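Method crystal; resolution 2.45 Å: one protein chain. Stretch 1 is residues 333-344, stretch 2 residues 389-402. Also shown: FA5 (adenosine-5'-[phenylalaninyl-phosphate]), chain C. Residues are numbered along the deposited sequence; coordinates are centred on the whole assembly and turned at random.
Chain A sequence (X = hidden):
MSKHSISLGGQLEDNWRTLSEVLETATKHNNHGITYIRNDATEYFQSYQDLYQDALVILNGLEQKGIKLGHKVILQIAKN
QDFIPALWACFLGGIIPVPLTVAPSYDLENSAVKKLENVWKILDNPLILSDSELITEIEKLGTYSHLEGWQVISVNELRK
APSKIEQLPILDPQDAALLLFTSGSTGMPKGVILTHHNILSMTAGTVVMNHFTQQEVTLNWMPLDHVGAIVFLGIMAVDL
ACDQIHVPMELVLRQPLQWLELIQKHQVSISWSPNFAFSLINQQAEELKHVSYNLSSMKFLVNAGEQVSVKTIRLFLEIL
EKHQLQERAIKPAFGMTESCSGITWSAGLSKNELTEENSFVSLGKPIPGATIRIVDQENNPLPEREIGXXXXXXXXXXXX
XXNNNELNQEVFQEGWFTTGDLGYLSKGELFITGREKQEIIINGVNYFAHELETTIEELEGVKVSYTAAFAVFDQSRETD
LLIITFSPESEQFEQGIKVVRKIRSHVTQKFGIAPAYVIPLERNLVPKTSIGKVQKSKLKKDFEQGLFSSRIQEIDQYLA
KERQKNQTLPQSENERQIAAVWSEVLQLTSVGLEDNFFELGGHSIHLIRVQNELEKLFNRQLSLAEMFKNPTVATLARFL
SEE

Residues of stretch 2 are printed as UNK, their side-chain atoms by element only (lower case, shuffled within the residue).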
# COMPACT_ATOMS: atom_id res chain seq x y z
N ALA A 333 -3.21 11.89 -0.10
CA ALA A 333 -2.30 11.86 -1.24
C ALA A 333 -2.66 10.76 -2.23
O ALA A 333 -3.32 9.79 -1.87
CB ALA A 333 -0.87 11.67 -0.75
N PHE A 334 -2.22 10.92 -3.47
CA PHE A 334 -2.33 9.85 -4.45
C PHE A 334 -0.95 9.31 -4.81
O PHE A 334 0.01 10.06 -4.98
CB PHE A 334 -3.07 10.30 -5.71
CG PHE A 334 -3.17 9.23 -6.76
CD1 PHE A 334 -4.12 8.22 -6.66
CD2 PHE A 334 -2.31 9.23 -7.85
CE1 PHE A 334 -4.21 7.23 -7.63
CE2 PHE A 334 -2.38 8.24 -8.82
CZ PHE A 334 -3.34 7.24 -8.71
N GLY A 335 -0.88 7.99 -4.93
CA GLY A 335 0.33 7.31 -5.39
C GLY A 335 0.03 5.89 -5.80
O GLY A 335 -1.08 5.39 -5.59
N MSE A 336 1.02 5.24 -6.41
CA MSE A 336 0.90 3.85 -6.83
C MSE A 336 2.27 3.27 -6.97
O MSE A 336 3.27 4.00 -6.93
CB MSE A 336 0.11 3.72 -8.14
CG MSE A 336 0.69 4.50 -9.32
SE MSE A 336 -0.73 4.88 -10.62
CE MSE A 336 -1.35 3.05 -10.97
N THR A 337 2.34 1.95 -7.13
CA THR A 337 3.60 1.25 -7.36
C THR A 337 4.30 1.79 -8.61
O THR A 337 5.52 1.94 -8.62
CB THR A 337 3.37 -0.27 -7.49
OG1 THR A 337 2.66 -0.75 -6.34
CG2 THR A 337 4.68 -1.02 -7.60
N GLU A 338 3.51 2.10 -9.63
CA GLU A 338 4.01 2.59 -10.91
C GLU A 338 4.68 3.97 -10.83
O GLU A 338 5.41 4.37 -11.75
CB GLU A 338 2.89 2.60 -11.95
CG GLU A 338 2.53 1.21 -12.50
CD GLU A 338 1.52 0.46 -11.64
OE1 GLU A 338 1.22 0.89 -10.51
OE2 GLU A 338 1.01 -0.58 -12.12
N SER A 339 4.44 4.70 -9.74
CA SER A 339 5.04 6.02 -9.53
C SER A 339 5.86 6.11 -8.24
O SER A 339 6.00 7.19 -7.67
CB SER A 339 3.97 7.11 -9.57
OG SER A 339 3.14 7.07 -8.41
N CYS A 340 6.39 4.98 -7.79
CA CYS A 340 7.21 4.91 -6.56
C CYS A 340 6.42 5.60 -5.43
O CYS A 340 6.90 6.55 -4.81
CB CYS A 340 8.56 5.60 -6.77
SG CYS A 340 9.41 5.18 -8.31
N SER A 341 5.22 5.08 -5.17
CA SER A 341 4.28 5.64 -4.19
C SER A 341 3.85 7.07 -4.54
O SER A 341 3.58 7.36 -5.71
CB SER A 341 4.78 5.49 -2.73
OG SER A 341 5.76 6.45 -2.40
N GLY A 342 3.81 7.95 -3.54
CA GLY A 342 3.24 9.30 -3.68
C GLY A 342 3.66 10.11 -4.90
O GLY A 342 4.85 10.23 -5.20
N ILE A 343 2.67 10.66 -5.60
CA ILE A 343 2.92 11.51 -6.77
C ILE A 343 2.20 12.87 -6.66
O ILE A 343 2.66 13.86 -7.23
CB ILE A 343 2.57 10.80 -8.11
CG1 ILE A 343 3.13 11.59 -9.30
CG2 ILE A 343 1.07 10.56 -8.23
CD1 ILE A 343 3.14 10.83 -10.61
N THR A 344 1.08 12.91 -5.94
CA THR A 344 0.43 14.17 -5.58
C THR A 344 0.30 14.25 -4.06
O THR A 344 0.14 13.23 -3.39
CB THR A 344 -0.96 14.36 -6.23
OG1 THR A 344 -1.91 13.46 -5.62
CG2 THR A 344 -0.92 14.13 -7.74
N UNK A 389 -10.50 9.49 -17.11
CA UNK A 389 -9.40 8.58 -16.79
C UNK A 389 -8.14 9.36 -16.44
O UNK A 389 -7.73 10.27 -17.17
c UNK A 389 -10.36 7.12 -18.69
n UNK A 389 -7.53 6.09 -21.99
c UNK A 389 -8.71 6.21 -21.39
n UNK A 389 -9.70 6.83 -22.01
n UNK A 389 -8.88 5.71 -20.16
c UNK A 389 -10.13 5.78 -19.40
c UNK A 389 -9.12 7.61 -17.95
N UNK A 390 -7.52 9.00 -15.32
CA UNK A 390 -6.29 9.65 -14.86
C UNK A 390 -5.07 9.11 -15.58
O UNK A 390 -4.84 7.90 -15.61
c UNK A 390 -6.12 9.50 -13.34
c UNK A 390 -4.72 11.54 -12.77
c UNK A 390 -4.74 9.56 -11.25
c UNK A 390 -4.83 10.02 -12.69
N UNK A 391 -4.29 10.02 -16.16
CA UNK A 391 -3.04 9.66 -16.82
C UNK A 391 -1.88 10.49 -16.26
O UNK A 391 -2.02 11.68 -16.00
c UNK A 391 -4.05 8.81 -19.01
c UNK A 391 -3.14 9.84 -18.34
o UNK A 391 -4.05 10.13 -21.01
n UNK A 391 -4.53 7.95 -21.22
c UNK A 391 -4.20 9.02 -20.51
N UNK A 392 -0.75 9.82 -16.05
CA UNK A 392 0.40 10.43 -15.37
C UNK A 392 1.70 10.29 -16.17
O UNK A 392 1.85 9.35 -16.96
c UNK A 392 0.90 8.35 -13.98
c UNK A 392 -0.64 10.13 -13.08
c UNK A 392 0.59 9.85 -13.94
c UNK A 392 1.34 7.76 -12.66
N UNK A 393 2.62 11.22 -15.96
CA UNK A 393 3.95 11.16 -16.57
C UNK A 393 5.02 11.86 -15.72
O UNK A 393 4.69 12.60 -14.79
o UNK A 393 4.29 13.09 -20.41
c UNK A 393 3.94 11.74 -18.00
c UNK A 393 3.97 13.82 -19.47
n UNK A 393 3.80 15.13 -19.61
c UNK A 393 3.74 13.25 -18.08
N UNK A 394 6.28 11.61 -16.03
CA UNK A 394 7.40 12.20 -15.30
C UNK A 394 8.47 11.18 -14.97
O UNK A 394 8.26 9.97 -15.12
N UNK A 395 9.62 11.67 -14.51
CA UNK A 395 10.76 10.82 -14.19
C UNK A 395 10.51 9.82 -13.07
O UNK A 395 11.19 8.79 -13.00
n UNK A 395 13.42 13.34 -14.88
o UNK A 395 12.37 11.88 -16.22
c UNK A 395 11.99 11.67 -13.86
c UNK A 395 12.61 12.31 -15.10
N UNK A 396 9.54 10.10 -12.20
CA UNK A 396 9.20 9.20 -11.09
C UNK A 396 8.30 8.04 -11.53
O UNK A 396 8.15 7.06 -10.79
c UNK A 396 8.55 9.98 -9.94
o UNK A 396 7.24 10.41 -10.27
N UNK A 397 7.72 8.15 -12.72
CA UNK A 397 6.79 7.15 -13.25
C UNK A 397 7.53 6.06 -14.03
O UNK A 397 8.43 6.36 -14.83
c UNK A 397 4.79 6.78 -14.77
c UNK A 397 5.72 7.82 -14.15
c UNK A 397 4.92 8.83 -13.35
N UNK A 398 7.15 4.81 -13.78
CA UNK A 398 7.73 3.64 -14.46
C UNK A 398 7.66 3.75 -15.98
O UNK A 398 6.76 4.39 -16.53
c UNK A 398 5.59 2.25 -14.39
o UNK A 398 7.76 1.20 -14.54
c UNK A 398 7.07 2.32 -13.98
N UNK A 399 8.61 3.11 -16.66
CA UNK A 399 8.66 3.14 -18.12
C UNK A 399 8.00 1.91 -18.76
O UNK A 399 7.64 1.95 -19.94
c UNK A 399 10.66 4.69 -18.46
c UNK A 399 12.73 6.10 -18.25
n UNK A 399 14.19 6.07 -17.95
c UNK A 399 10.11 3.28 -18.60
c UNK A 399 12.18 4.72 -18.54
N UNK A 400 7.85 0.84 -17.99
CA UNK A 400 7.22 -0.39 -18.49
C UNK A 400 7.23 -1.56 -17.52
O UNK A 400 8.01 -1.59 -16.57
N UNK A 401 6.34 -2.51 -17.77
CA UNK A 401 6.25 -3.74 -16.97
C UNK A 401 7.24 -4.79 -17.47
O UNK A 401 7.69 -4.73 -18.61
c UNK A 401 1.84 -1.72 -15.30
c UNK A 401 3.09 -2.47 -17.19
c UNK A 401 2.50 -2.63 -14.49
c UNK A 401 3.47 -3.46 -15.04
o UNK A 401 0.88 -0.90 -14.75
c UNK A 401 2.12 -1.64 -16.65
c UNK A 401 4.82 -4.30 -17.00
c UNK A 401 3.78 -3.39 -16.40
N UNK A 402 7.55 -5.74 -16.60
CA UNK A 402 8.50 -6.81 -16.92
C UNK A 402 7.88 -7.86 -17.85
O UNK A 402 6.82 -8.42 -17.55
c UNK A 402 10.06 -8.53 -15.87
c UNK A 402 11.40 -8.18 -16.08
c UNK A 402 9.73 -9.89 -15.87
c UNK A 402 12.37 -9.15 -16.29
o UNK A 402 12.97 -11.44 -16.51
c UNK A 402 10.69 -10.86 -16.08
c UNK A 402 9.01 -7.47 -15.64
c UNK A 402 12.01 -10.48 -16.29
C FA5 C . -0.57 1.73 -3.39
O FA5 C . -1.54 1.33 -2.76
CA FA5 C . -0.11 3.16 -3.24
N FA5 C . -1.29 3.95 -3.44
CB FA5 C . 0.45 3.45 -1.84
CG FA5 C . 0.84 4.89 -1.47
CD1 FA5 C . 0.41 6.02 -2.18
CD2 FA5 C . 1.65 5.10 -0.35
CE1 FA5 C . 0.80 7.30 -1.79
CE2 FA5 C . 2.04 6.38 0.06
CZ FA5 C . 1.61 7.49 -0.67
P FA5 C . -0.69 -0.19 -5.31
OP1 FA5 C . -0.96 -1.49 -4.60
OP2 FA5 C . 0.08 -0.22 -6.61
OP3 FA5 C . 0.10 0.80 -4.29
O5' FA5 C . -2.12 0.50 -5.58
C5' FA5 C . -2.27 1.72 -6.29
C4' FA5 C . -3.76 2.02 -6.41
O4' FA5 C . -4.36 2.29 -5.14
C3' FA5 C . -4.04 3.26 -7.24
O3' FA5 C . -4.02 2.99 -8.64
C2' FA5 C . -5.43 3.64 -6.76
O2' FA5 C . -6.42 2.87 -7.44
C1' FA5 C . -5.42 3.23 -5.30
N9 FA5 C . -5.18 4.44 -4.47
C8 FA5 C . -4.01 4.78 -3.89
N7 FA5 C . -4.11 5.94 -3.20
C5 FA5 C . -5.37 6.37 -3.33
C6 FA5 C . -6.16 7.53 -2.85
N6 FA5 C . -5.61 8.49 -2.08
N1 FA5 C . -7.47 7.61 -3.22
C2 FA5 C . -8.04 6.67 -3.99
N3 FA5 C . -7.39 5.59 -4.46
C4 FA5 C . -6.08 5.38 -4.17
O HOH W 1 5.91 9.91 -7.87

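Position 389 carries three carbons, a nitrogen, then a carbon bearing two more nitrogens, a guanidinium on a chain that stays out of reach of stretch 1: Arg389. At 390 four carbons fork at the second, and one terminal methyl lies 3.6 Å from CE2 of Phe334, over one face of the ring. This is Leu390; its CD2 sits 4.0 Å from the ring centroid, a CH-pi contact.

Position 391 has three carbons, the last holding one oxygen and one nitrogen, and touches nothing on stretch 1: Gln391, satisfied elsewhere in the structure. At 392 four carbons fork at the first, with one arm two carbons long, which only isoleucine has; the end of that arm lies 4.1 Å from Met336 SE (a selenomethionine) and 4.1 Å from Ile343 CD1. This is Ile392. Position 393 repeats the atoms of 391 but its CA-to-CB bond points away: Gln393. The strand thus alternates, with 390 and 392 turned toward stretch 1.

Position 394 has no side chain. A CB at these backbone angles would jam against the preceding carbonyl oxygen, which by itself calls for Gly394. Two carbons, the second with one oxygen and one nitrogen, make 395 Asn395, out of reach in a type I turn. At 396 one carbon carries one oxygen, giving Ser396; its OG donates to water 1 (2.8 Å), which in turn donates to Ser339 O (2.7 Å) and Gly342 O (2.9 Å). Position 397 is a carbon with two methyls, one of them 3.8 Å from Ile343 CD1: Val397, whose N closes the turn onto Gly394 O at 3.1 Å.

At 398 one carbon bears an oxygen and a methyl, the methyl 3.7 Å from Glu338 CB: Thr398. At 399 four carbons in a row end in nitrogen, and the CA-to-CB bond points away from stretch 1: Lys399. Position 400, bare, is Gly400. At 401 a six-carbon ring bears an oxygen 2.7 Å from Glu338 OE2: Tyr401, its hydroxyl donating to the carboxylate. Position 402 has the same ring and oxygen but stays out of reach: Tyr402.

The contact joins apolar packing to a polar clamp. Leu390, Ile392 and Val397 meet Phe334, Met336 and Ile343, while Glu338 is held twice: its O accepts from Thr398 N (2.7 Å, nearly linear at 171°) and its OE2 from Tyr401 OH. Backbone CA-H...O contacts, Val397 CA to Glu338 O at 3.4 Å and Ser339 CA to Ser396 O at 3.5 Å, show how closely the two chains approach here. The rule is economical: alternate the strand, turn at glycine, then bind the backbone.

Stretch 2 389-402: RLQIQGNSVTKGYY
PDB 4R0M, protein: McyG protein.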